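PDB 1FKM: GTPase-activating protein GYP1 from Saccharomyces cerevisiae, which stimulates GTP hydrolysis by Ypt/Rab GTPases, chiefly Ypt1 and Ypt7, by supplying an arginine and a glutamine finger from its TBC domain. Local coordinates for residues I94-P99 with Y129-N134; N111-I116 with D135-F140; A121-A126 with D177-L182; P99-Y104 with F245-V250; C239-E244 with I251-T256. All coordinates share one frame; numbering follows the deposited sequence.

Contact 1. Residues I94-P99 with Y129-N134; sequences IPRTNP and YVQGIN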
# COMPACT_ATOMS: atom_id res chain seq x y z
N ILE A 94 11.33 6.84 10.49
CA ILE A 94 10.30 6.16 11.26
C ILE A 94 9.45 7.07 12.16
O ILE A 94 8.23 7.15 11.98
CB ILE A 94 10.91 5.03 12.13
CG1 ILE A 94 11.45 3.93 11.22
CG2 ILE A 94 9.85 4.47 13.08
CD1 ILE A 94 10.39 3.26 10.37
N PRO A 95 10.08 7.77 13.12
CA PRO A 95 9.34 8.66 14.02
C PRO A 95 8.51 9.72 13.31
O PRO A 95 7.59 10.29 13.89
CB PRO A 95 10.46 9.29 14.86
CG PRO A 95 11.51 8.24 14.87
CD PRO A 95 11.51 7.78 13.43
N ARG A 96 8.83 9.97 12.04
CA ARG A 96 8.12 10.97 11.25
C ARG A 96 7.08 10.41 10.27
O ARG A 96 6.51 11.16 9.48
CB ARG A 96 9.13 11.83 10.49
CG ARG A 96 10.23 12.43 11.38
CD ARG A 96 11.09 13.42 10.61
NE ARG A 96 11.81 12.81 9.50
CZ ARG A 96 12.50 13.48 8.58
NH1 ARG A 96 12.55 14.81 8.64
NH2 ARG A 96 13.13 12.84 7.61
N THR A 97 6.83 9.11 10.33
CA THR A 97 5.86 8.46 9.44
C THR A 97 4.44 8.54 10.03
O THR A 97 4.24 8.28 11.21
CB THR A 97 6.23 6.98 9.21
OG1 THR A 97 7.50 6.90 8.57
CG2 THR A 97 5.19 6.29 8.34
N ASN A 98 3.47 8.89 9.18
CA ASN A 98 2.07 9.02 9.61
C ASN A 98 1.94 9.78 10.93
O ASN A 98 1.39 9.27 11.90
CB ASN A 98 1.41 7.65 9.76
CG ASN A 98 1.24 6.93 8.44
OD1 ASN A 98 0.89 7.53 7.43
ND2 ASN A 98 1.49 5.62 8.45
N PRO A 99 2.46 11.02 10.98
CA PRO A 99 2.38 11.81 12.21
C PRO A 99 0.95 12.13 12.66
O PRO A 99 0.73 12.50 13.81
CB PRO A 99 3.18 13.07 11.87
CG PRO A 99 2.96 13.20 10.38
CD PRO A 99 3.10 11.79 9.90
N TYR A 129 17.48 1.80 1.51
CA TYR A 129 16.23 2.36 2.00
C TYR A 129 15.89 3.57 1.14
O TYR A 129 16.75 4.40 0.85
CB TYR A 129 16.35 2.80 3.46
CG TYR A 129 15.16 3.62 3.89
CD1 TYR A 129 13.89 3.06 3.98
CD2 TYR A 129 15.29 4.99 4.15
CE1 TYR A 129 12.78 3.82 4.31
CE2 TYR A 129 14.19 5.77 4.48
CZ TYR A 129 12.93 5.18 4.56
OH TYR A 129 11.83 5.94 4.88
N VAL A 130 14.63 3.67 0.72
CA VAL A 130 14.19 4.79 -0.09
C VAL A 130 12.95 5.39 0.52
O VAL A 130 11.99 4.68 0.83
CB VAL A 130 13.87 4.35 -1.54
CG1 VAL A 130 13.52 5.57 -2.39
CG2 VAL A 130 15.06 3.61 -2.12
N GLN A 131 12.96 6.71 0.71
CA GLN A 131 11.82 7.40 1.29
C GLN A 131 10.61 7.08 0.43
O GLN A 131 10.66 7.20 -0.80
CB GLN A 131 12.08 8.91 1.33
CG GLN A 131 11.09 9.68 2.18
CD GLN A 131 11.56 11.09 2.49
OE1 GLN A 131 11.72 11.91 1.58
NE2 GLN A 131 11.78 11.38 3.77
N GLY A 132 9.54 6.65 1.08
CA GLY A 132 8.33 6.27 0.37
C GLY A 132 7.98 4.85 0.79
O GLY A 132 6.81 4.50 0.92
N ILE A 133 9.00 4.02 1.00
CA ILE A 133 8.79 2.64 1.41
C ILE A 133 8.25 2.63 2.84
O ILE A 133 7.53 1.71 3.24
CB ILE A 133 10.09 1.83 1.36
CG1 ILE A 133 10.64 1.82 -0.07
CG2 ILE A 133 9.83 0.40 1.81
CD1 ILE A 133 9.69 1.21 -1.09
N ASN A 134 8.60 3.66 3.61
CA ASN A 134 8.13 3.76 4.99
C ASN A 134 6.61 3.98 4.99
O ASN A 134 5.92 3.60 5.93
CB ASN A 134 8.83 4.91 5.72
CG ASN A 134 8.65 6.25 5.03
OD1 ASN A 134 8.91 6.38 3.84
ND2 ASN A 134 8.23 7.25 5.79
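Thr-97 and Asn-134 meet through one nearly straight hydrogen bond. Asn-134 ND2 donates to Thr-97 OG1 over 2.9 Å, with an angle of 174° at the hydrogen. The hydroxyl oxygen lies practically in the amide plane of Asn-134. The other end of the same amide turns back on its own segment. Asn-134 OD1 takes the backbone N-H of Gly-132, with Gly-132 N at 2.8 Å from it. Both ends of the buried amide are thus engaged, which fixes its rotation. CG of Asn-134 sits between the backbone N and carbonyl carbon (chi1 57°), and this folds the amide back toward Gly-132, the N-cap residue of helix 133-145. The contact joins the two finger loops of the TBC domain. Arg-96, the arginine finger, precedes Thr-97, and Gln-131, the glutamine finger, precedes Gly-132. The fingers themselves stay 4.3 Å apart, from Arg-96 NH2 to Gln-131 NE2. Asp-93, just before segment 94-99, ties several of these groups together. The Asp-93 carboxylate forms a salt bridge with Arg-96 and accepts hydrogen bonds from Tyr-129 and, weakly, Gln-131. Its backbone oxygen is also hydrogen-bonded to Thr-97 OG1.

Contact 2. Residues N111-I116 with D135-F140; sequences NSLQRI and DLVTPF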
# COMPACT_ATOMS: atom_id res chain seq x y z
N ASN A 111 9.72 0.58 16.64
CA ASN A 111 10.75 -0.46 16.64
C ASN A 111 10.42 -1.58 15.66
O ASN A 111 11.32 -2.15 15.02
CB ASN A 111 10.92 -1.04 18.05
CG ASN A 111 11.43 -0.01 19.05
OD1 ASN A 111 12.27 0.82 18.72
ND2 ASN A 111 10.93 -0.07 20.28
N SER A 112 9.14 -1.92 15.54
CA SER A 112 8.72 -2.98 14.62
C SER A 112 8.96 -2.54 13.18
O SER A 112 9.52 -3.29 12.38
CB SER A 112 7.24 -3.32 14.80
OG SER A 112 7.04 -4.13 15.94
N LEU A 113 8.53 -1.32 12.84
CA LEU A 113 8.72 -0.82 11.48
C LEU A 113 10.21 -0.65 11.15
O LEU A 113 10.63 -0.87 10.03
CB LEU A 113 7.98 0.51 11.29
CG LEU A 113 6.45 0.42 11.41
CD1 LEU A 113 5.82 1.79 11.12
CD2 LEU A 113 5.91 -0.63 10.43
N GLN A 114 10.99 -0.27 12.15
CA GLN A 114 12.43 -0.10 11.97
C GLN A 114 13.06 -1.42 11.50
O GLN A 114 13.83 -1.45 10.53
CB GLN A 114 13.06 0.35 13.29
CG GLN A 114 14.59 0.39 13.35
CD GLN A 114 15.20 1.57 12.60
OE1 GLN A 114 14.67 2.68 12.63
NE2 GLN A 114 16.32 1.33 11.93
N ARG A 115 12.71 -2.50 12.18
CA ARG A 115 13.25 -3.82 11.83
C ARG A 115 12.78 -4.30 10.46
O ARG A 115 13.57 -4.83 9.67
CB ARG A 115 12.86 -4.86 12.89
CG ARG A 115 13.50 -4.64 14.26
CD ARG A 115 13.22 -5.82 15.19
NE ARG A 115 11.87 -5.82 15.74
CZ ARG A 115 11.52 -5.21 16.87
NH1 ARG A 115 12.42 -4.55 17.58
NH2 ARG A 115 10.26 -5.28 17.31
N ILE A 116 11.50 -4.12 10.18
CA ILE A 116 10.95 -4.52 8.89
C ILE A 116 11.64 -3.81 7.73
O ILE A 116 12.08 -4.44 6.77
CB ILE A 116 9.43 -4.22 8.82
CG1 ILE A 116 8.68 -5.11 9.82
CG2 ILE A 116 8.92 -4.46 7.40
CD1 ILE A 116 7.21 -4.73 10.02
N ASP A 135 6.10 4.58 3.92
CA ASP A 135 4.67 4.80 3.82
C ASP A 135 3.99 3.51 3.37
O ASP A 135 2.98 3.10 3.95
CB ASP A 135 4.35 5.90 2.79
CG ASP A 135 4.87 7.26 3.21
OD1 ASP A 135 4.44 7.75 4.28
OD2 ASP A 135 5.70 7.83 2.47
N LEU A 136 4.55 2.87 2.35
CA LEU A 136 3.97 1.65 1.79
C LEU A 136 3.82 0.48 2.74
O LEU A 136 2.94 -0.36 2.55
CB LEU A 136 4.77 1.18 0.57
CG LEU A 136 4.71 2.10 -0.66
CD1 LEU A 136 5.49 1.46 -1.80
CD2 LEU A 136 3.27 2.33 -1.06
N VAL A 137 4.68 0.40 3.74
CA VAL A 137 4.60 -0.70 4.69
C VAL A 137 3.43 -0.57 5.67
O VAL A 137 2.90 -1.58 6.14
CB VAL A 137 5.93 -0.82 5.52
CG1 VAL A 137 6.05 0.36 6.48
CG2 VAL A 137 5.96 -2.14 6.28
N THR A 138 2.99 0.66 5.93
CA THR A 138 1.92 0.88 6.92
C THR A 138 0.53 0.28 6.70
O THR A 138 -0.09 -0.20 7.66
CB THR A 138 1.82 2.39 7.31
OG1 THR A 138 1.44 3.18 6.18
CG2 THR A 138 3.18 2.88 7.79
N PRO A 139 0.01 0.30 5.45
CA PRO A 139 -1.33 -0.29 5.27
C PRO A 139 -1.32 -1.78 5.61
O PRO A 139 -2.29 -2.32 6.14
CB PRO A 139 -1.62 -0.04 3.79
CG PRO A 139 -0.88 1.25 3.52
CD PRO A 139 0.44 1.01 4.24
N PHE A 140 -0.21 -2.45 5.29
CA PHE A 140 -0.06 -3.88 5.59
C PHE A 140 0.04 -4.07 7.10
O PHE A 140 -0.66 -4.91 7.67
CB PHE A 140 1.23 -4.43 4.97
CG PHE A 140 1.14 -4.71 3.50
CD1 PHE A 140 0.13 -5.51 2.99
CD2 PHE A 140 2.09 -4.19 2.63
CE1 PHE A 140 0.06 -5.79 1.63
CE2 PHE A 140 2.03 -4.46 1.26
CZ PHE A 140 1.01 -5.26 0.76
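Val-137 spreads its two methyls toward Leu-113 and Ile-116 because of its first torsion. At chi1 70°, CG1 lies between the backbone N and the carbonyl carbon, while CG2 stands anti to the N. Each branch then has its own partner. Val-137 CG1 meets CD2 of Leu-113 at 4.1 Å. Val-137 CG2 meets CG2 of Ile-116 at 3.9 Å. Leu-113 and Ile-116 both meet Val-137 at a slant. Leu-113 has its CG beside the backbone N (chi1 -64°). Its second torsion extends CD1, leaving CD2 as the branch that meets Val-137. Leu-113 CD1 comes within 4.4 Å of CG2 of Thr-138. This is helix packing inside the all-helical TBC domain, between helix 107-123 and helix 133-145. The axes of segments 111-116 and 135-140 pass 11.1 Å apart, with 119° between their N-to-C directions. Helix 133-145 is kinked at Thr-138 and Pro-139, whose backbone N atoms lack the regular bond to the residue four before. Thr-138 OG1 donates to the backbone O of Asp-135 over 2.7 Å, lying in the carbonyl plane, and the N-H of Thr-138 shares that acceptor. The threonine hydroxyl is therefore held against its own helix, and its methyl CG2 is the part that meets Leu-113. Thr-178 of helix 168-186 touches both Ile-116 and Val-137, and Tyr-68 of helix 57-74 also packs on Ile-116.

Contact 3. Residues A121-A126 with D177-L182; sequences AIRHPA and DTFWCL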
# COMPACT_ATOMS: atom_id res chain seq x y z
N ALA A 121 15.73 -3.32 3.36
CA ALA A 121 16.80 -2.50 2.81
C ALA A 121 18.10 -3.30 2.65
O ALA A 121 18.81 -3.17 1.65
CB ALA A 121 17.04 -1.28 3.69
N ILE A 122 18.41 -4.12 3.64
CA ILE A 122 19.63 -4.94 3.60
C ILE A 122 19.54 -5.98 2.49
O ILE A 122 20.54 -6.34 1.87
CB ILE A 122 19.86 -5.65 4.95
CG1 ILE A 122 20.18 -4.60 6.02
CG2 ILE A 122 20.99 -6.67 4.83
CD1 ILE A 122 21.37 -3.72 5.69
N ARG A 123 18.32 -6.44 2.22
CA ARG A 123 18.11 -7.44 1.17
C ARG A 123 17.99 -6.86 -0.23
O ARG A 123 17.89 -7.61 -1.21
CB ARG A 123 16.86 -8.26 1.48
CG ARG A 123 17.03 -9.24 2.61
CD ARG A 123 15.92 -10.26 2.55
NE ARG A 123 16.15 -11.38 3.45
CZ ARG A 123 15.60 -12.57 3.29
NH1 ARG A 123 14.80 -12.80 2.26
NH2 ARG A 123 15.86 -13.54 4.16
N HIS A 124 18.01 -5.53 -0.35
CA HIS A 124 17.91 -4.89 -1.66
C HIS A 124 18.97 -3.81 -1.85
O HIS A 124 18.65 -2.62 -1.89
CB HIS A 124 16.51 -4.30 -1.87
CG HIS A 124 15.42 -5.32 -1.90
ND1 HIS A 124 15.01 -6.00 -0.77
CD2 HIS A 124 14.71 -5.83 -2.93
CE1 HIS A 124 14.09 -6.89 -1.11
NE2 HIS A 124 13.89 -6.81 -2.41
N PRO A 125 20.24 -4.22 -1.97
CA PRO A 125 21.37 -3.31 -2.16
C PRO A 125 21.19 -2.31 -3.31
O PRO A 125 21.66 -1.17 -3.22
CB PRO A 125 22.54 -4.26 -2.42
CG PRO A 125 22.17 -5.45 -1.60
CD PRO A 125 20.70 -5.62 -1.89
N ALA A 126 20.52 -2.72 -4.37
CA ALA A 126 20.30 -1.85 -5.52
C ALA A 126 19.40 -0.66 -5.17
O ALA A 126 19.40 0.36 -5.86
CB ALA A 126 19.70 -2.64 -6.68
N ASP A 177 5.07 -11.31 8.70
CA ASP A 177 4.03 -11.29 7.68
C ASP A 177 4.07 -9.96 6.91
O ASP A 177 3.97 -9.94 5.69
CB ASP A 177 2.64 -11.46 8.30
CG ASP A 177 2.44 -12.84 8.91
OD1 ASP A 177 3.32 -13.72 8.75
OD2 ASP A 177 1.38 -13.05 9.55
N THR A 178 4.21 -8.86 7.65
CA THR A 178 4.26 -7.54 7.05
C THR A 178 5.46 -7.44 6.10
O THR A 178 5.34 -6.98 4.97
CB THR A 178 4.36 -6.45 8.15
OG1 THR A 178 3.22 -6.55 9.01
CG2 THR A 178 4.40 -5.06 7.53
N PHE A 179 6.61 -7.90 6.58
CA PHE A 179 7.85 -7.90 5.80
C PHE A 179 7.74 -8.68 4.48
O PHE A 179 8.12 -8.18 3.41
CB PHE A 179 8.99 -8.49 6.63
CG PHE A 179 10.21 -8.81 5.82
CD1 PHE A 179 11.05 -7.79 5.37
CD2 PHE A 179 10.51 -10.13 5.48
CE1 PHE A 179 12.17 -8.09 4.58
CE2 PHE A 179 11.63 -10.43 4.70
CZ PHE A 179 12.45 -9.41 4.24
N TRP A 180 7.26 -9.91 4.56
CA TRP A 180 7.14 -10.73 3.35
C TRP A 180 6.10 -10.18 2.37
O TRP A 180 6.25 -10.32 1.15
CB TRP A 180 6.78 -12.18 3.71
CG TRP A 180 7.88 -12.91 4.42
CD1 TRP A 180 7.84 -13.40 5.69
CD2 TRP A 180 9.17 -13.23 3.90
NE1 TRP A 180 9.04 -14.01 5.99
CE2 TRP A 180 9.87 -13.92 4.91
CE3 TRP A 180 9.81 -13.01 2.67
CZ2 TRP A 180 11.18 -14.39 4.74
CZ3 TRP A 180 11.11 -13.48 2.50
CH2 TRP A 180 11.78 -14.16 3.53
N CYS A 181 5.04 -9.56 2.89
CA CYS A 181 4.03 -8.99 2.01
C CYS A 181 4.53 -7.69 1.40
O CYS A 181 4.26 -7.41 0.24
CB CYS A 181 2.72 -8.78 2.77
SG CYS A 181 1.90 -10.37 3.16
N LEU A 182 5.28 -6.91 2.18
CA LEU A 182 5.85 -5.67 1.65
C LEU A 182 6.80 -6.08 0.53
O LEU A 182 6.86 -5.44 -0.52
CB LEU A 182 6.66 -4.93 2.72
CG LEU A 182 7.49 -3.74 2.22
CD1 LEU A 182 6.56 -2.65 1.71
CD2 LEU A 182 8.37 -3.21 3.35
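Arg-123, in the C-terminal part of helix 107-123, reaches to Phe-179 and Trp-180 on helix 168-186, a helix-to-helix contact within the all-helical TBC domain. The arginine side chain leaves with CG beside its backbone N (chi1 -73°) and runs extended from CG to NE, which spans the gap. Its CD comes to the edge of the Phe-179 ring, 4.0 Å from CZ and near the ring plane. The guanidinium then stands nearly upright to both rings, 89° from the phenyl plane and 81° from the indole plane. The polar end has its strongest partner elsewhere, as Arg-123 NH2 is hydrogen-bonded to Ser-71. Next along the segment, His-124 N donates back to Ala-121 O. Trp-180 NE1 is hydrogen-bonded to the backbone oxygen of Lys-64. The two aromatics also touch each other. Phe-179 CE2 lies above one indole face, offset toward its rim. Arg-123 NH1 approaches Trp-180 obliquely, 3.5 Å from CH2.

Contact 4. Residues P99-Y104 with F245-V250; sequences PHIPLY and FQMGTV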
# COMPACT_ATOMS: atom_id res chain seq x y z
N PRO A 99 2.46 11.02 10.98
CA PRO A 99 2.38 11.81 12.21
C PRO A 99 0.95 12.13 12.66
O PRO A 99 0.73 12.50 13.81
CB PRO A 99 3.18 13.07 11.87
CG PRO A 99 2.96 13.20 10.38
CD PRO A 99 3.10 11.79 9.90
N HIS A 100 -0.00 11.97 11.75
CA HIS A 100 -1.40 12.25 12.06
C HIS A 100 -2.12 11.05 12.68
O HIS A 100 -3.28 11.17 13.09
CB HIS A 100 -2.14 12.70 10.80
CG HIS A 100 -2.09 11.69 9.68
ND1 HIS A 100 -0.91 11.25 9.13
CD2 HIS A 100 -3.08 11.03 9.04
CE1 HIS A 100 -1.18 10.35 8.20
NE2 HIS A 100 -2.49 10.20 8.12
N ILE A 101 -1.45 9.90 12.75
CA ILE A 101 -2.06 8.69 13.32
C ILE A 101 -1.29 8.27 14.57
O ILE A 101 -0.11 7.94 14.50
CB ILE A 101 -2.05 7.52 12.30
CG1 ILE A 101 -2.80 7.95 11.03
CG2 ILE A 101 -2.74 6.29 12.91
CD1 ILE A 101 -2.69 6.94 9.89
N PRO A 102 -1.97 8.26 15.73
CA PRO A 102 -1.39 7.89 17.03
C PRO A 102 -0.59 6.59 17.05
O PRO A 102 0.48 6.51 17.65
CB PRO A 102 -2.61 7.83 17.94
CG PRO A 102 -3.49 8.90 17.37
CD PRO A 102 -3.39 8.63 15.89
N LEU A 103 -1.13 5.56 16.40
CA LEU A 103 -0.48 4.26 16.35
C LEU A 103 1.02 4.36 16.05
O LEU A 103 1.83 3.66 16.66
CB LEU A 103 -1.15 3.39 15.27
CG LEU A 103 -0.53 2.01 15.03
CD1 LEU A 103 -0.79 1.13 16.25
CD2 LEU A 103 -1.14 1.38 13.77
N TYR A 104 1.38 5.23 15.12
CA TYR A 104 2.77 5.34 14.71
C TYR A 104 3.73 6.05 15.64
O TYR A 104 4.93 6.07 15.38
CB TYR A 104 2.82 5.90 13.28
CG TYR A 104 2.07 4.98 12.33
CD1 TYR A 104 2.69 3.86 11.79
CD2 TYR A 104 0.70 5.16 12.09
CE1 TYR A 104 1.96 2.91 11.05
CE2 TYR A 104 -0.03 4.23 11.35
CZ TYR A 104 0.61 3.10 10.84
OH TYR A 104 -0.12 2.14 10.16
N PHE A 245 -4.88 10.58 0.44
CA PHE A 245 -6.14 10.09 1.02
C PHE A 245 -5.99 9.73 2.49
O PHE A 245 -4.88 9.62 3.01
CB PHE A 245 -6.60 8.81 0.29
CG PHE A 245 -6.89 8.99 -1.16
CD1 PHE A 245 -8.07 9.60 -1.57
CD2 PHE A 245 -6.01 8.53 -2.13
CE1 PHE A 245 -8.38 9.74 -2.93
CE2 PHE A 245 -6.30 8.66 -3.48
CZ PHE A 245 -7.49 9.27 -3.89
N GLN A 246 -7.13 9.56 3.16
CA GLN A 246 -7.16 9.16 4.56
C GLN A 246 -6.82 7.66 4.55
O GLN A 246 -7.11 6.98 3.57
CB GLN A 246 -8.55 9.36 5.15
CG GLN A 246 -9.01 10.81 5.20
CD GLN A 246 -8.08 11.67 6.02
OE1 GLN A 246 -7.82 11.38 7.19
NE2 GLN A 246 -7.57 12.74 5.42
N MSE A 247 -6.23 7.15 5.63
CA MSE A 247 -5.88 5.73 5.68
C MSE A 247 -7.04 4.78 5.42
O MSE A 247 -6.85 3.73 4.80
CB MSE A 247 -5.24 5.39 7.03
CG MSE A 247 -3.74 5.18 6.94
SE MSE A 247 -3.24 3.56 5.97
CE MSE A 247 -1.94 2.88 7.23
N GLY A 248 -8.23 5.11 5.90
CA GLY A 248 -9.37 4.25 5.66
C GLY A 248 -9.63 4.11 4.17
O GLY A 248 -9.98 3.03 3.67
N THR A 249 -9.45 5.21 3.44
CA THR A 249 -9.65 5.19 2.00
C THR A 249 -8.55 4.38 1.33
O THR A 249 -8.79 3.64 0.38
CB THR A 249 -9.65 6.61 1.42
OG1 THR A 249 -10.69 7.37 2.04
CG2 THR A 249 -9.87 6.57 -0.09
N VAL A 250 -7.32 4.54 1.83
CA VAL A 250 -6.18 3.81 1.27
C VAL A 250 -6.40 2.30 1.43
O VAL A 250 -6.20 1.54 0.49
CB VAL A 250 -4.86 4.23 1.97
CG1 VAL A 250 -3.73 3.30 1.55
CG2 VAL A 250 -4.52 5.67 1.62
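Met-247, a selenomethionine in this crystal, faces Ile-101 and Tyr-104 from the first turn of helix 247-261. The contact ties that helix of the TBC domain to the loop between helix 83-93 and helix 107-123, the loop that also carries the arginine finger. Gln-246 is the N-cap residue of the helix, and its backbone O accepts the N-H of Val-250. CB of Met-247 is the first atom to touch, 4.1 Å from CD1 of Ile-101. CG comes closer to the same methyl, at 3.6 Å. Ile-101 runs at about a right angle to the methionine chain and offers only its CD1 end. Its extended second torsion (chi2 172°) carries that methyl outward. The methionine chain bends about CB-CG (chi2 -69°) and again about CG-SE. The bends swing the selenium and the terminal methyl away from Ile-101 and toward the tyrosine, whose side chain comes from the opposite direction. Thr-138 and Glu-142 of helix 133-145 also touch Met-247. The Tyr-104 hydroxyl is hydrogen-bonded to Glu-142, which anchors the end of the ring that the methionine meets. The methyl CE ends 3.5 Å from Tyr-104 OH and 4.4 Å from CZ, oblique to the ring plane.

Contact 5. Residues C239-E244 with I251-T256; sequences CLLMRE and IRMWDT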
# COMPACT_ATOMS: atom_id res chain seq x y z
N CYS A 239 4.38 6.97 -3.37
CA CYS A 239 3.65 6.42 -2.23
C CYS A 239 2.30 5.81 -2.63
O CYS A 239 1.44 5.61 -1.78
CB CYS A 239 3.43 7.52 -1.18
SG CYS A 239 4.91 8.49 -0.79
N LEU A 240 2.13 5.52 -3.91
CA LEU A 240 0.89 4.96 -4.42
C LEU A 240 -0.36 5.71 -3.92
O LEU A 240 -1.31 5.10 -3.42
CB LEU A 240 0.78 3.47 -4.04
CG LEU A 240 1.80 2.51 -4.66
CD1 LEU A 240 1.51 1.09 -4.20
CD2 LEU A 240 1.74 2.59 -6.18
N LEU A 241 -0.33 7.04 -4.06
CA LEU A 241 -1.45 7.90 -3.67
C LEU A 241 -1.79 7.95 -2.18
O LEU A 241 -2.73 8.64 -1.78
CB LEU A 241 -2.71 7.54 -4.46
CG LEU A 241 -2.79 8.02 -5.91
CD1 LEU A 241 -4.03 7.47 -6.59
CD2 LEU A 241 -2.81 9.54 -5.93
N MSE A 242 -1.03 7.24 -1.36
CA MSE A 242 -1.31 7.23 0.07
C MSE A 242 -1.32 8.59 0.74
O MSE A 242 -2.10 8.82 1.67
CB MSE A 242 -0.30 6.35 0.80
CG MSE A 242 -0.51 4.88 0.64
SE MSE A 242 0.75 4.01 1.81
CE MSE A 242 0.11 4.72 3.49
N ARG A 243 -0.47 9.49 0.28
CA ARG A 243 -0.39 10.82 0.87
C ARG A 243 -1.50 11.74 0.40
O ARG A 243 -1.54 12.91 0.78
CB ARG A 243 0.98 11.43 0.56
CG ARG A 243 2.15 10.54 0.96
CD ARG A 243 2.33 10.52 2.47
NE ARG A 243 2.98 11.74 2.93
CZ ARG A 243 4.23 12.08 2.65
NH1 ARG A 243 4.98 11.28 1.89
NH2 ARG A 243 4.74 13.21 3.10
N GLU A 244 -2.40 11.22 -0.42
CA GLU A 244 -3.50 12.02 -0.96
C GLU A 244 -4.86 11.61 -0.40
O GLU A 244 -5.88 12.21 -0.75
CB GLU A 244 -3.56 11.89 -2.49
CG GLU A 244 -2.21 11.81 -3.18
CD GLU A 244 -1.29 12.93 -2.79
OE1 GLU A 244 -1.74 14.09 -2.78
OE2 GLU A 244 -0.11 12.65 -2.49
N ILE A 251 -6.81 1.88 2.63
CA ILE A 251 -7.06 0.47 2.90
C ILE A 251 -8.08 -0.11 1.92
O ILE A 251 -7.87 -1.17 1.34
CB ILE A 251 -7.56 0.25 4.35
CG1 ILE A 251 -6.50 0.73 5.35
CG2 ILE A 251 -7.88 -1.22 4.59
CD1 ILE A 251 -5.16 0.08 5.17
N ARG A 252 -9.19 0.61 1.73
CA ARG A 252 -10.23 0.16 0.81
C ARG A 252 -9.70 0.07 -0.61
O ARG A 252 -10.00 -0.87 -1.34
CB ARG A 252 -11.43 1.10 0.87
CG ARG A 252 -12.48 0.83 -0.20
CD ARG A 252 -13.09 -0.56 -0.12
NE ARG A 252 -14.03 -0.76 -1.22
CZ ARG A 252 -13.66 -1.06 -2.46
NH1 ARG A 252 -12.38 -1.22 -2.76
NH2 ARG A 252 -14.58 -1.16 -3.41
N MSE A 253 -8.91 1.06 -1.02
CA MSE A 253 -8.32 1.06 -2.36
C MSE A 253 -7.46 -0.17 -2.57
O MSE A 253 -7.48 -0.78 -3.65
CB MSE A 253 -7.43 2.29 -2.55
CG MSE A 253 -8.13 3.61 -2.61
SE MSE A 253 -6.83 5.03 -2.80
CE MSE A 253 -6.06 4.48 -4.49
N TRP A 254 -6.69 -0.53 -1.55
CA TRP A 254 -5.82 -1.70 -1.67
C TRP A 254 -6.56 -3.02 -1.87
O TRP A 254 -6.00 -3.95 -2.45
CB TRP A 254 -4.87 -1.77 -0.46
CG TRP A 254 -3.71 -0.80 -0.63
CD1 TRP A 254 -3.75 0.43 -1.22
CD2 TRP A 254 -2.36 -0.99 -0.19
NE1 TRP A 254 -2.51 1.02 -1.18
CE2 TRP A 254 -1.64 0.18 -0.55
CE3 TRP A 254 -1.68 -2.02 0.48
CZ2 TRP A 254 -0.28 0.34 -0.26
CZ3 TRP A 254 -0.32 -1.86 0.76
CH2 TRP A 254 0.36 -0.69 0.39
N ASP A 255 -7.81 -3.11 -1.42
CA ASP A 255 -8.59 -4.34 -1.64
C ASP A 255 -8.64 -4.53 -3.16
O ASP A 255 -8.47 -5.64 -3.68
CB ASP A 255 -10.04 -4.22 -1.17
CG ASP A 255 -10.19 -4.08 0.33
OD1 ASP A 255 -9.26 -4.42 1.09
OD2 ASP A 255 -11.29 -3.63 0.75
N THR A 256 -8.91 -3.44 -3.86
CA THR A 256 -9.02 -3.47 -5.31
C THR A 256 -7.67 -3.60 -6.01
O THR A 256 -7.54 -4.35 -6.97
CB THR A 256 -9.77 -2.23 -5.84
OG1 THR A 256 -11.08 -2.20 -5.28
CG2 THR A 256 -9.88 -2.27 -7.37
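Trp-254 lays its indole between two side chains of the loop, Leu-240 and Met-242, and both approach the ring obliquely. Leu-240 CD1 is 4.4 Å from Trp-254 CZ2. The selenium of Met-242, a selenomethionine, is 4.3 Å from the same carbon. It stands 5.4 Å from the centroid of the six-membered ring, 55° off the ring normal, which makes a Met-aromatic contact. The neighbouring pair meets differently. Leu-241 and the selenomethionine Met-253 cross at about a right angle, with Leu-241 CD1 4.2 Å from Met-253 CE. Met-253 is extended as far as the selenium and then bends (chi3 61°), and this bend sets its methyl toward the leucine. The three consecutive side chains of the loop come from the turn that follows helix 230-238. Leu-240, with positive phi, is the C-prime residue of a Schellman motif, and a type I' turn runs from Cys-239 to Met-242. Met-242 N donates to Cys-239 O at 3.0 Å across that turn. The centre of the contact lies about 6 Å from the centre of the folded chain, within the helical TBC domain. Phe-140 of helix 133-145 meets Trp-254 edge-to-face, and His-328 of helix 324-338 touches both Leu-240 and Leu-241.

How the contacts relate
All five contacts lie in the TBC domain. Contacts 1 and 2 both use helix 133-145, with centres 8 Å apart, and residues of contacts 3, 4 and 5 pack against that helix. Contact 2 shares helix 107-123 with contact 3, about 10 Å away between centres. Contacts 4 and 5 share helix 247-261 and have centres about 11 Å apart. Contacts 1 and 4 share Pro-99. Along the chain, contacts 2 and 3 are nested inside the loop closed by contact 4, while contact 5 follows contacts 1, 2 and 3. Contacts 3 and 4 have their nearest atoms about 9 Å apart. Contact 2 touches all the others, consistent with the finger loops being backed by helices from distant parts of the sequence.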